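Side-chain contacts in xyloglucan-specific endo-beta-1,4-glucanase BoGH9A (Bacteroides ovatus, PDB 6DHT), which cuts the beta-1,4-glucan backbone of xyloglucans internally to release xyloglucan oligosaccharides: residues 122-126 with 127-131; 494-498 with 499-503; 381-384 with 385-389; 183-186 with 187-191. All blocks are in the same frame, centred on the assembly; numbering follows the deposited sequence.

Contact 1 of 4, residues 122-126 with 127-131; sequences MPIEE and QYAGQ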
loop_
_atom_site.group_PDB
_atom_site.type_symbol
_atom_site.label_atom_id
_atom_site.label_comp_id
_atom_site.label_asym_id
_atom_site.label_seq_id
_atom_site.Cartn_x
_atom_site.Cartn_y
_atom_site.Cartn_z
ATOM N N MET A 122 -20.226 -9.271 4.380
ATOM C CA MET A 122 -20.079 -10.454 5.214
ATOM C C MET A 122 -19.871 -10.121 6.675
ATOM O O MET A 122 -19.357 -9.052 7.022
ATOM C CB MET A 122 -18.950 -11.342 4.713
ATOM C CG MET A 122 -17.561 -10.900 5.092
ATOM S SD MET A 122 -16.450 -12.136 4.440
ATOM C CE MET A 122 -16.257 -13.222 5.840
ATOM N N PRO A 123 -20.292 -11.035 7.554
ATOM C CA PRO A 123 -20.058 -10.767 8.967
ATOM C C PRO A 123 -18.568 -10.848 9.251
ATOM O O PRO A 123 -17.824 -11.595 8.617
ATOM C CB PRO A 123 -20.833 -11.885 9.672
ATOM C CG PRO A 123 -20.911 -12.963 8.690
ATOM C CD PRO A 123 -20.961 -12.328 7.335
ATOM N N ILE A 124 -18.152 -10.032 10.199
ATOM C CA ILE A 124 -16.761 -9.918 10.601
ATOM C C ILE A 124 -16.709 -10.544 11.990
ATOM O O ILE A 124 -16.937 -9.882 12.990
ATOM C CB ILE A 124 -16.331 -8.430 10.574
ATOM C CG1 ILE A 124 -16.551 -7.845 9.162
ATOM C CG2 ILE A 124 -14.895 -8.274 11.017
ATOM C CD1 ILE A 124 -15.726 -8.506 8.079
ATOM N N GLU A 125 -16.484 -11.856 12.027
ATOM C CA GLU A 125 -16.696 -12.650 13.241
ATOM C C GLU A 125 -15.526 -12.632 14.194
ATOM O O GLU A 125 -14.378 -12.634 13.776
ATOM C CB GLU A 125 -17.011 -14.097 12.871
ATOM C CG GLU A 125 -18.332 -14.227 12.122
ATOM C CD GLU A 125 -18.584 -15.608 11.550
ATOM O OE1 GLU A 125 -17.653 -16.443 11.522
ATOM O OE2 GLU A 125 -19.728 -15.850 11.117
ATOM N N GLU A 126 -15.839 -12.640 15.488
ATOM C CA GLU A 126 -14.842 -12.485 16.541
ATOM C C GLU A 126 -13.691 -13.486 16.450
ATOM O O GLU A 126 -12.559 -13.178 16.769
ATOM C CB GLU A 126 -15.510 -12.573 17.920
ATOM C CG GLU A 126 -14.545 -12.443 19.089
ATOM C CD GLU A 126 -15.230 -12.018 20.377
ATOM O OE1 GLU A 126 -16.475 -12.116 20.460
ATOM O OE2 GLU A 126 -14.520 -11.578 21.305
ATOM N N GLN A 127 -14.000 -14.691 16.005
ATOM C CA GLN A 127 -12.995 -15.713 15.794
ATOM C C GLN A 127 -11.783 -15.178 15.016
ATOM O O GLN A 127 -10.654 -15.472 15.345
ATOM C CB GLN A 127 -13.620 -16.881 15.018
ATOM C CG GLN A 127 -12.754 -18.097 14.963
ATOM C CD GLN A 127 -13.260 -19.120 13.965
ATOM O OE1 GLN A 127 -14.468 -19.242 13.734
ATOM N NE2 GLN A 127 -12.332 -19.852 13.354
ATOM N N TYR A 128 -12.050 -14.403 13.971
ATOM C CA TYR A 128 -10.998 -13.860 13.117
ATOM C C TYR A 128 -10.684 -12.406 13.481
ATOM O O TYR A 128 -9.535 -11.962 13.328
ATOM C CB TYR A 128 -11.442 -13.911 11.671
ATOM C CG TYR A 128 -12.016 -15.261 11.298
ATOM C CD1 TYR A 128 -11.187 -16.366 11.185
ATOM C CD2 TYR A 128 -13.385 -15.430 11.086
ATOM C CE1 TYR A 128 -11.700 -17.601 10.861
ATOM C CE2 TYR A 128 -13.902 -16.674 10.747
ATOM C CZ TYR A 128 -13.050 -17.740 10.646
ATOM O OH TYR A 128 -13.535 -18.986 10.314
ATOM N N ALA A 129 -11.690 -11.694 14.003
ATOM C CA ALA A 129 -11.639 -10.236 14.135
ATOM C C ALA A 129 -11.174 -9.762 15.489
ATOM O O ALA A 129 -10.766 -8.613 15.631
ATOM C CB ALA A 129 -13.005 -9.642 13.832
ATOM N N GLY A 130 -11.244 -10.619 16.499
ATOM C CA GLY A 130 -10.964 -10.161 17.854
ATOM C C GLY A 130 -12.050 -9.203 18.327
ATOM O O GLY A 130 -13.227 -9.362 17.982
ATOM N N GLN A 131 -11.675 -8.189 19.097
ATOM C CA GLN A 131 -12.691 -7.304 19.659
ATOM C C GLN A 131 -13.394 -6.443 18.606
ATOM O O GLN A 131 -14.463 -5.899 18.872
ATOM C CB GLN A 131 -12.109 -6.410 20.756
ATOM C CG GLN A 131 -11.078 -5.420 20.289
ATOM C CD GLN A 131 -10.564 -4.553 21.434
ATOM O OE1 GLN A 131 -11.308 -4.201 22.342
ATOM N NE2 GLN A 131 -9.285 -4.229 21.401
HETATM O O HOH W 1 -16.978 -17.919 13.865
#
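E125 is the N-cap of the single-turn helix 126-129, and its O takes two backbone donors from the turn. Y128 N and A129 N each lie 2.9 Å from E125 O. The side chain of E125 runs beside that of Y128, pointing the same way. Its OE1 sits near the ring plane, at the edge, 3.8 Å from Y128 CE2. Carboxylate and ring are nearly coplanar, with 11° between their planes. One ring face is covered by CB of the preceding residue, Q127. A water ties the same carboxylate to Q127. It donates to E125 OE1 at 2.9 Å and to Q127 OE1 at 2.8 Å, so it links the cap residue to the first turn. The turn ends at G130, which has positive phi (68°) and whose N still bonds to E126 O at 2.9 Å. E126 turns its CG away from its own backbone N (chi1 179°), which sets CG 3.5 Å from G130 O. On the buried side, I124 CG2 packs on A129 CB at 3.7 Å. I124, Y128 and A129 all touch Y116 of helix 105-117, which backs the turn. That helix also supplies hydrogen bonds to the carbonyls at the end of the turn, from K113 NZ to Y128 O and from Y117 OH to A129 O. N203 ND2 bonds to Q127 O.

Contact 2 of 4, residues 494-498 with 499-503; sequences KHPHH and RLSAS. With MG (magnesium ion), chain X; EDO (1,2-ethanediol), chain F.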
loop_
_atom_site.group_PDB
_atom_site.type_symbol
_atom_site.label_atom_id
_atom_site.label_comp_id
_atom_site.label_asym_id
_atom_site.label_seq_id
_atom_site.Cartn_x
_atom_site.Cartn_y
_atom_site.Cartn_z
ATOM N N LYS A 494 -4.396 6.714 17.624
ATOM C CA LYS A 494 -5.546 6.168 18.334
ATOM C C LYS A 494 -6.879 6.723 17.803
ATOM O O LYS A 494 -7.963 6.241 18.184
ATOM C CB LYS A 494 -5.398 6.527 19.816
ATOM C CG LYS A 494 -4.208 5.893 20.510
ATOM C CD LYS A 494 -4.377 4.383 20.637
ATOM C CE LYS A 494 -3.103 3.704 21.125
ATOM N NZ LYS A 494 -2.802 3.972 22.554
ATOM N N HIS A 495 -6.801 7.685 16.881
ATOM C CA HIS A 495 -7.987 8.405 16.389
ATOM C C HIS A 495 -8.027 8.558 14.874
ATOM O O HIS A 495 -8.237 9.637 14.356
ATOM C CB HIS A 495 -8.038 9.790 17.064
ATOM C CG HIS A 495 -8.121 9.698 18.551
ATOM N ND1 HIS A 495 -9.274 9.307 19.200
ATOM C CD2 HIS A 495 -7.178 9.847 19.504
ATOM C CE1 HIS A 495 -9.039 9.259 20.501
ATOM N NE2 HIS A 495 -7.783 9.604 20.717
ATOM N N PRO A 496 -7.800 7.465 14.136
ATOM C CA PRO A 496 -7.773 7.613 12.684
ATOM C C PRO A 496 -9.070 8.115 12.080
ATOM O O PRO A 496 -10.154 7.864 12.603
ATOM C CB PRO A 496 -7.469 6.179 12.190
ATOM C CG PRO A 496 -7.991 5.316 13.302
ATOM C CD PRO A 496 -7.674 6.062 14.556
ATOM N N HIS A 497 -8.945 8.791 10.948
ATOM C CA HIS A 497 -10.065 9.197 10.146
ATOM C C HIS A 497 -10.521 7.973 9.389
ATOM O O HIS A 497 -10.090 7.714 8.257
ATOM C CB HIS A 497 -9.637 10.331 9.209
ATOM C CG HIS A 497 -10.708 10.795 8.268
ATOM N ND1 HIS A 497 -10.946 10.199 7.051
ATOM C CD2 HIS A 497 -11.596 11.818 8.357
ATOM C CE1 HIS A 497 -11.955 10.805 6.447
ATOM N NE2 HIS A 497 -12.359 11.803 7.221
ATOM N N HIS A 498 -11.389 7.207 10.038
ATOM C CA HIS A 498 -11.774 5.875 9.556
ATOM C C HIS A 498 -13.169 5.628 10.081
ATOM O O HIS A 498 -13.351 5.438 11.284
ATOM C CB HIS A 498 -10.802 4.845 10.155
ATOM C CG HIS A 498 -10.960 3.455 9.628
ATOM N ND1 HIS A 498 -10.613 2.339 10.371
ATOM C CD2 HIS A 498 -11.342 2.992 8.417
ATOM C CE1 HIS A 498 -10.801 1.255 9.637
ATOM N NE2 HIS A 498 -11.247 1.622 8.450
ATOM N N ARG A 499 -14.153 5.629 9.202
ATOM C CA ARG A 499 -15.525 5.495 9.681
ATOM C C ARG A 499 -15.742 4.185 10.440
ATOM O O ARG A 499 -16.486 4.162 11.417
ATOM C CB ARG A 499 -16.542 5.644 8.561
ATOM C CG ARG A 499 -16.759 7.094 8.093
ATOM C CD ARG A 499 -17.601 7.145 6.840
ATOM N NE ARG A 499 -17.890 8.516 6.399
ATOM C CZ ARG A 499 -17.018 9.307 5.800
ATOM N NH1 ARG A 499 -15.769 8.886 5.591
ATOM N NH2 ARG A 499 -17.374 10.519 5.405
ATOM N N LEU A 500 -15.070 3.096 10.053
ATOM C CA LEU A 500 -15.242 1.868 10.831
ATOM C C LEU A 500 -14.758 1.992 12.274
ATOM O O LEU A 500 -15.474 1.634 13.208
ATOM C CB LEU A 500 -14.520 0.693 10.174
ATOM C CG LEU A 500 -15.142 0.093 8.916
ATOM C CD1 LEU A 500 -14.229 -1.025 8.369
ATOM C CD2 LEU A 500 -16.523 -0.464 9.122
ATOM N N SER A 501 -13.540 2.471 12.481
ATOM C CA SER A 501 -13.009 2.611 13.837
ATOM C C SER A 501 -13.773 3.670 14.641
ATOM O O SER A 501 -13.863 3.589 15.877
ATOM C CB SER A 501 -11.525 2.971 13.835
ATOM O OG SER A 501 -10.744 1.898 13.304
ATOM N N ALA A 502 -14.280 4.687 13.948
ATOM C CA ALA A 502 -14.872 5.834 14.640
ATOM C C ALA A 502 -16.293 5.530 15.069
ATOM O O ALA A 502 -16.785 6.137 16.031
ATOM C CB ALA A 502 -14.825 7.087 13.754
ATOM N N SER A 503 -16.972 4.624 14.379
ATOM C CA SER A 503 -18.383 4.362 14.656
ATOM C C SER A 503 -18.636 3.090 15.426
ATOM O O SER A 503 -19.780 2.797 15.776
ATOM C CB SER A 503 -19.194 4.336 13.372
ATOM O OG SER A 503 -18.804 3.247 12.554
HETATM MG MG MG X . -13.538 2.748 17.749
HETATM C C1 EDO F . -14.501 12.453 3.488
HETATM O O1 EDO F . -15.572 12.459 4.455
HETATM C C2 EDO F . -14.275 11.065 2.883
HETATM O O2 EDO F . -13.835 10.181 3.916
HETATM O O HOH W 2 -12.288 1.231 16.889
HETATM O O HOH W 3 -15.002 3.960 18.554
HETATM O O HOH W 4 -11.961 3.943 17.973
#
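The imidazole of H498 has L500 CB over one face, a CH-pi contact 4.0 Å from the ring centroid. S501 OG meets the ring edge, close to its plane. There H498 ND1 and S501 OG share a hydrogen bond of 3.0 Å. The far nitrogen, NE2, bonds to Q118 OE1, and the ring of F513 also meets the imidazole. H498 CG lies opposite the backbone N (chi1 -173°), which brings the ring alongside the first turn of the helix. A phenylalanine in place of H498 would probably leave Q118 OE1 without its partner and cost S501 OG one of its bonds. H498 is the N-cap residue of helix 499-503, and its O accepts A502 N at 2.9 Å. S501, in that turn, presents its O to a magnesium ion at 2.1 Å. Three waters, D504 OD1 and I506 O complete the six ligands. Beside the cap, H497 is a predicted active-site residue and bonds through ND1 to E548, the predicted proton donor. A 1,2-ethanediol, probably from the crystallisation liquor, lies at the H497 ring edge, with its O2 3.2 Å from H497 CE1. The extended R499 chain grips it with two nearly straight bonds, NH1 to O2 at 2.9 Å and NH2 to O1 at 2.8 Å. R499 is itself held by the backbone oxygens of G170 and E246.

Contact 3 of 4, residues 381-384 with 385-389; sequences LGIF and AWLQP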
loop_
_atom_site.group_PDB
_atom_site.type_symbol
_atom_site.label_atom_id
_atom_site.label_comp_id
_atom_site.label_asym_id
_atom_site.label_seq_id
_atom_site.Cartn_x
_atom_site.Cartn_y
_atom_site.Cartn_z
ATOM N N LEU A 381 4.247 -0.790 -12.037
ATOM C CA LEU A 381 3.697 -2.122 -11.932
ATOM C C LEU A 381 4.006 -2.897 -13.210
ATOM O O LEU A 381 4.248 -4.087 -13.174
ATOM C CB LEU A 381 2.192 -2.091 -11.669
ATOM C CG LEU A 381 1.753 -1.427 -10.362
ATOM C CD1 LEU A 381 0.250 -1.623 -10.198
ATOM C CD2 LEU A 381 2.530 -1.925 -9.167
ATOM N N GLY A 382 4.008 -2.182 -14.321
ATOM C CA GLY A 382 4.404 -2.809 -15.570
ATOM C C GLY A 382 5.880 -3.146 -15.563
ATOM O O GLY A 382 6.303 -4.219 -16.034
ATOM N N ILE A 383 6.689 -2.221 -15.047
ATOM C CA ILE A 383 8.130 -2.414 -14.961
ATOM C C ILE A 383 8.437 -3.639 -14.094
ATOM O O ILE A 383 9.275 -4.494 -14.462
ATOM C CB ILE A 383 8.835 -1.153 -14.422
ATOM C CG1 ILE A 383 8.774 -0.051 -15.477
ATOM C CG2 ILE A 383 10.263 -1.442 -14.036
ATOM C CD1 ILE A 383 9.252 1.296 -15.021
ATOM N N PHE A 384 7.757 -3.763 -12.951
ATOM C CA PHE A 384 8.034 -4.887 -12.077
ATOM C C PHE A 384 7.779 -6.215 -12.804
ATOM O O PHE A 384 8.518 -7.190 -12.617
ATOM C CB PHE A 384 7.183 -4.852 -10.785
ATOM C CG PHE A 384 7.390 -3.644 -9.882
ATOM C CD1 PHE A 384 8.538 -2.878 -9.894
ATOM C CD2 PHE A 384 6.360 -3.270 -9.030
ATOM C CE1 PHE A 384 8.649 -1.783 -9.044
ATOM C CE2 PHE A 384 6.484 -2.196 -8.176
ATOM C CZ PHE A 384 7.623 -1.457 -8.189
ATOM N N ALA A 385 6.740 -6.234 -13.635
ATOM C CA ALA A 385 6.400 -7.432 -14.397
ATOM C C ALA A 385 7.522 -7.797 -15.379
ATOM O O ALA A 385 7.966 -8.932 -15.423
ATOM C CB ALA A 385 5.099 -7.223 -15.120
ATOM N N TRP A 386 8.009 -6.810 -16.126
ATOM C CA TRP A 386 9.145 -7.027 -17.032
ATOM C C TRP A 386 10.430 -7.480 -16.325
ATOM O O TRP A 386 11.231 -8.208 -16.916
ATOM C CB TRP A 386 9.417 -5.749 -17.839
ATOM C CG TRP A 386 8.455 -5.584 -18.975
ATOM C CD1 TRP A 386 7.327 -4.854 -18.988
ATOM C CD2 TRP A 386 8.570 -6.174 -20.278
ATOM N NE1 TRP A 386 6.690 -4.964 -20.208
ATOM C CE2 TRP A 386 7.463 -5.755 -21.022
ATOM C CE3 TRP A 386 9.515 -7.019 -20.882
ATOM C CZ2 TRP A 386 7.251 -6.171 -22.337
ATOM C CZ3 TRP A 386 9.314 -7.414 -22.188
ATOM C CH2 TRP A 386 8.194 -6.991 -22.903
ATOM N N LEU A 387 10.628 -7.067 -15.072
ATOM C CA LEU A 387 11.858 -7.368 -14.333
ATOM C C LEU A 387 11.778 -8.678 -13.549
ATOM O O LEU A 387 12.751 -9.084 -12.923
ATOM C CB LEU A 387 12.185 -6.235 -13.364
ATOM C CG LEU A 387 12.527 -4.888 -13.983
ATOM C CD1 LEU A 387 12.739 -3.890 -12.858
ATOM C CD2 LEU A 387 13.731 -4.932 -14.892
ATOM N N GLN A 388 10.639 -9.353 -13.596
ATOM C CA GLN A 388 10.439 -10.592 -12.852
ATOM C C GLN A 388 11.406 -11.694 -13.279
ATOM O O GLN A 388 11.521 -11.992 -14.469
ATOM C CB GLN A 388 9.007 -11.079 -13.066
ATOM C CG GLN A 388 8.352 -11.625 -11.828
ATOM C CD GLN A 388 6.859 -11.814 -12.010
ATOM O OE1 GLN A 388 6.077 -10.844 -12.030
ATOM N NE2 GLN A 388 6.450 -13.066 -12.152
ATOM N N PRO A 389 12.076 -12.333 -12.309
ATOM C CA PRO A 389 13.005 -13.420 -12.649
ATOM C C PRO A 389 12.315 -14.724 -13.037
ATOM O O PRO A 389 11.092 -14.864 -12.915
ATOM C CB PRO A 389 13.817 -13.597 -11.363
ATOM C CG PRO A 389 12.931 -13.112 -10.282
ATOM C CD PRO A 389 12.100 -12.014 -10.871
#
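I383, on the last turn of helix 379-386, and L387 lie side by side and point the same way. The methyl CG2 of I383 touches L387 CD1 at 3.7 Å. I383 CG2 is anti to its backbone N and L387 CG stands beside its own N (chi1 -65°), which brings the two branches together. L387 CG also rests 3.3 Å from I383 O. One residue earlier, G382 O meets two side chains. W386 CD1, on the five-membered ring of the indole, comes within 3.2 Å of G382 O, which lies at the ring edge near its plane. A385 CB is 3.4 Å from G382 O. The backbone holds these groups in place. W386 N bonds to G382 O at 3.1 Å and L387 N to I383 O at 3.0 Å. L387 N also makes a weak bond to F384 O, so its N-H is shared between two carbonyls as the helix runs out. W386 is fixed further by NE1, which bonds to S347 OG, and by edge-to-face contacts with F351 and F400. Its side chain therefore sits between helices 339-353 and 395-416. F384 stacks on Y453 of helix 439-458, and L381 packs on helix 176-192, within the alpha-helical barrel characteristic of family 9 glycoside hydrolases.

Contact 4 of 4, residues 183-186 with 187-191; sequences IGLM and QSIYQ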
loop_
_atom_site.group_PDB
_atom_site.type_symbol
_atom_site.label_atom_id
_atom_site.label_comp_id
_atom_site.label_asym_id
_atom_site.label_seq_id
_atom_site.Cartn_x
_atom_site.Cartn_y
_atom_site.Cartn_z
ATOM N N ILE A 183 -4.316 -4.278 -5.428
ATOM C CA ILE A 183 -4.064 -5.690 -5.670
ATOM C C ILE A 183 -2.856 -5.844 -6.591
ATOM O O ILE A 183 -1.990 -6.671 -6.331
ATOM C CB ILE A 183 -5.285 -6.342 -6.294
ATOM C CG1 ILE A 183 -6.478 -6.322 -5.344
ATOM C CG2 ILE A 183 -4.946 -7.752 -6.672
ATOM C CD1 ILE A 183 -7.804 -6.583 -6.001
ATOM N N GLY A 184 -2.761 -5.017 -7.628
ATOM C CA GLY A 184 -1.647 -5.100 -8.552
ATOM C C GLY A 184 -0.290 -4.943 -7.864
ATOM O O GLY A 184 0.662 -5.659 -8.186
ATOM N N LEU A 185 -0.229 -4.036 -6.895
ATOM C CA LEU A 185 0.997 -3.801 -6.144
ATOM C C LEU A 185 1.286 -4.985 -5.217
ATOM O O LEU A 185 2.411 -5.502 -5.207
ATOM C CB LEU A 185 0.890 -2.493 -5.343
ATOM C CG LEU A 185 2.111 -2.182 -4.469
ATOM C CD1 LEU A 185 3.386 -2.088 -5.285
ATOM C CD2 LEU A 185 1.864 -0.899 -3.701
ATOM N N MET A 186 0.292 -5.437 -4.454
ATOM C CA MET A 186 0.517 -6.514 -3.510
ATOM C C MET A 186 0.879 -7.793 -4.242
ATOM O O MET A 186 1.751 -8.548 -3.796
ATOM C CB MET A 186 -0.658 -6.707 -2.560
ATOM C CG MET A 186 -0.816 -5.532 -1.602
ATOM S SD MET A 186 -2.148 -5.714 -0.422
ATOM C CE MET A 186 -3.548 -5.360 -1.432
ATOM N N GLN A 187 0.217 -8.046 -5.358
ATOM C CA GLN A 187 0.504 -9.244 -6.160
ATOM C C GLN A 187 1.842 -9.154 -6.885
ATOM O O GLN A 187 2.412 -10.190 -7.272
ATOM C CB GLN A 187 -0.685 -9.561 -7.110
ATOM C CG GLN A 187 -1.866 -10.092 -6.319
ATOM C CD GLN A 187 -3.046 -10.649 -7.113
ATOM O OE1 GLN A 187 -3.853 -11.368 -6.528
ATOM N NE2 GLN A 187 -3.192 -10.280 -8.373
ATOM N N SER A 188 2.383 -7.958 -7.092
ATOM C CA SER A 188 3.749 -7.822 -7.614
ATOM C C SER A 188 4.722 -8.384 -6.569
ATOM O O SER A 188 5.622 -9.176 -6.890
ATOM C CB SER A 188 4.100 -6.357 -7.914
ATOM O OG SER A 188 3.250 -5.812 -8.912
ATOM N N ILE A 189 4.555 -8.013 -5.306
ATOM C CA ILE A 189 5.473 -8.488 -4.271
ATOM C C ILE A 189 5.240 -9.987 -3.989
ATOM O O ILE A 189 6.194 -10.756 -3.769
ATOM C CB ILE A 189 5.380 -7.581 -2.990
ATOM C CG1 ILE A 189 6.252 -6.312 -3.148
ATOM C CG2 ILE A 189 5.820 -8.292 -1.728
ATOM C CD1 ILE A 189 5.894 -5.416 -4.230
ATOM N N TYR A 190 3.982 -10.407 -4.028
ATOM C CA TYR A 190 3.659 -11.829 -3.895
ATOM C C TYR A 190 4.502 -12.719 -4.826
ATOM O O TYR A 190 5.046 -13.753 -4.411
ATOM C CB TYR A 190 2.162 -12.042 -4.174
ATOM C CG TYR A 190 1.811 -13.506 -4.222
ATOM C CD1 TYR A 190 1.570 -14.217 -3.049
ATOM C CD2 TYR A 190 1.731 -14.172 -5.444
ATOM C CE1 TYR A 190 1.313 -15.592 -3.094
ATOM C CE2 TYR A 190 1.466 -15.493 -5.491
ATOM C CZ TYR A 190 1.232 -16.195 -4.325
ATOM O OH TYR A 190 0.981 -17.564 -4.442
ATOM N N GLN A 191 4.618 -12.304 -6.081
ATOM C CA GLN A 191 5.320 -13.092 -7.098
ATOM C C GLN A 191 6.797 -13.243 -6.806
ATOM O O GLN A 191 7.435 -14.187 -7.296
ATOM C CB GLN A 191 5.107 -12.465 -8.469
ATOM C CG GLN A 191 3.711 -12.704 -9.042
ATOM C CD GLN A 191 3.449 -11.907 -10.298
ATOM O OE1 GLN A 191 3.656 -12.390 -11.407
ATOM N NE2 GLN A 191 2.937 -10.706 -10.149
#
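Residues 183-191 form a continuous alpha-helical run, in which Q187 N bonds to I183 O at 2.8 Å and Y190 N to M186 O at 2.9 Å. The bonds between these two are slacker, since S188 N is shared weakly between G184 O and L185 O. The S188 hydroxyl strengthens the hold on G184 O. With chi1 at -62° its OG stands beside its own backbone N and donates back to G184 O at 2.7 Å. G184 O also accepts Q277 NE2 of helix 265-281. On another side of the helix, I183 and Q187 run alongside each other. The methyl CG2 of I183 lies 3.5 Å from Q187 CD and equally near its NE2. The Q187 chain is extended beyond CG, and its NE2 donates to Q277 OE1 and S278 OG, which fixes the rotation of the buried amide. With a leucine in place of Q187, Q277 OE1 and S278 OG would probably each lose the donor that Q187 NE2 supplies. Q187 O has two donors from Q191. Q191 NE2 reaches it at 3.0 Å and Q191 N comes from the opposite face of the carbonyl plane. The side-chain donor stands well above that plane, 49° out of it. L185 and I189 meet more loosely through their CD1 methyls, 4.3 Å apart. All touching residues are buried, as helix 176-192 is hemmed in on several sides. I183, Q187 and Q191 face helix 265-281, M186, Q187 and Y190 meet helix 213-226, and L185, S188 and I189 pack on helix 439-458.

Along the chain the order is contact 1, contact 4, contact 3 and contact 2, all within the glycosyl hydrolase family 9 range. Contacts 3 and 4 are neighbours, with centres about 11 Å apart. L381 packs on L185 and S188, and F384 on S188, so helices 379-386 and 176-192 meet. Contacts 1 and 2 each hold a loop leading into a short helix with an N-cap residue. Their centres are about 17 Å apart, but Q131 of contact 1 reaches I506, a ligand of the magnesium at contact 2. Contacts 2 and 3 lie about 36 Å apart, centre to centre. Contacts 3 and 4 thus belong to the helical core, while contact 2 lies beside the predicted catalytic residues.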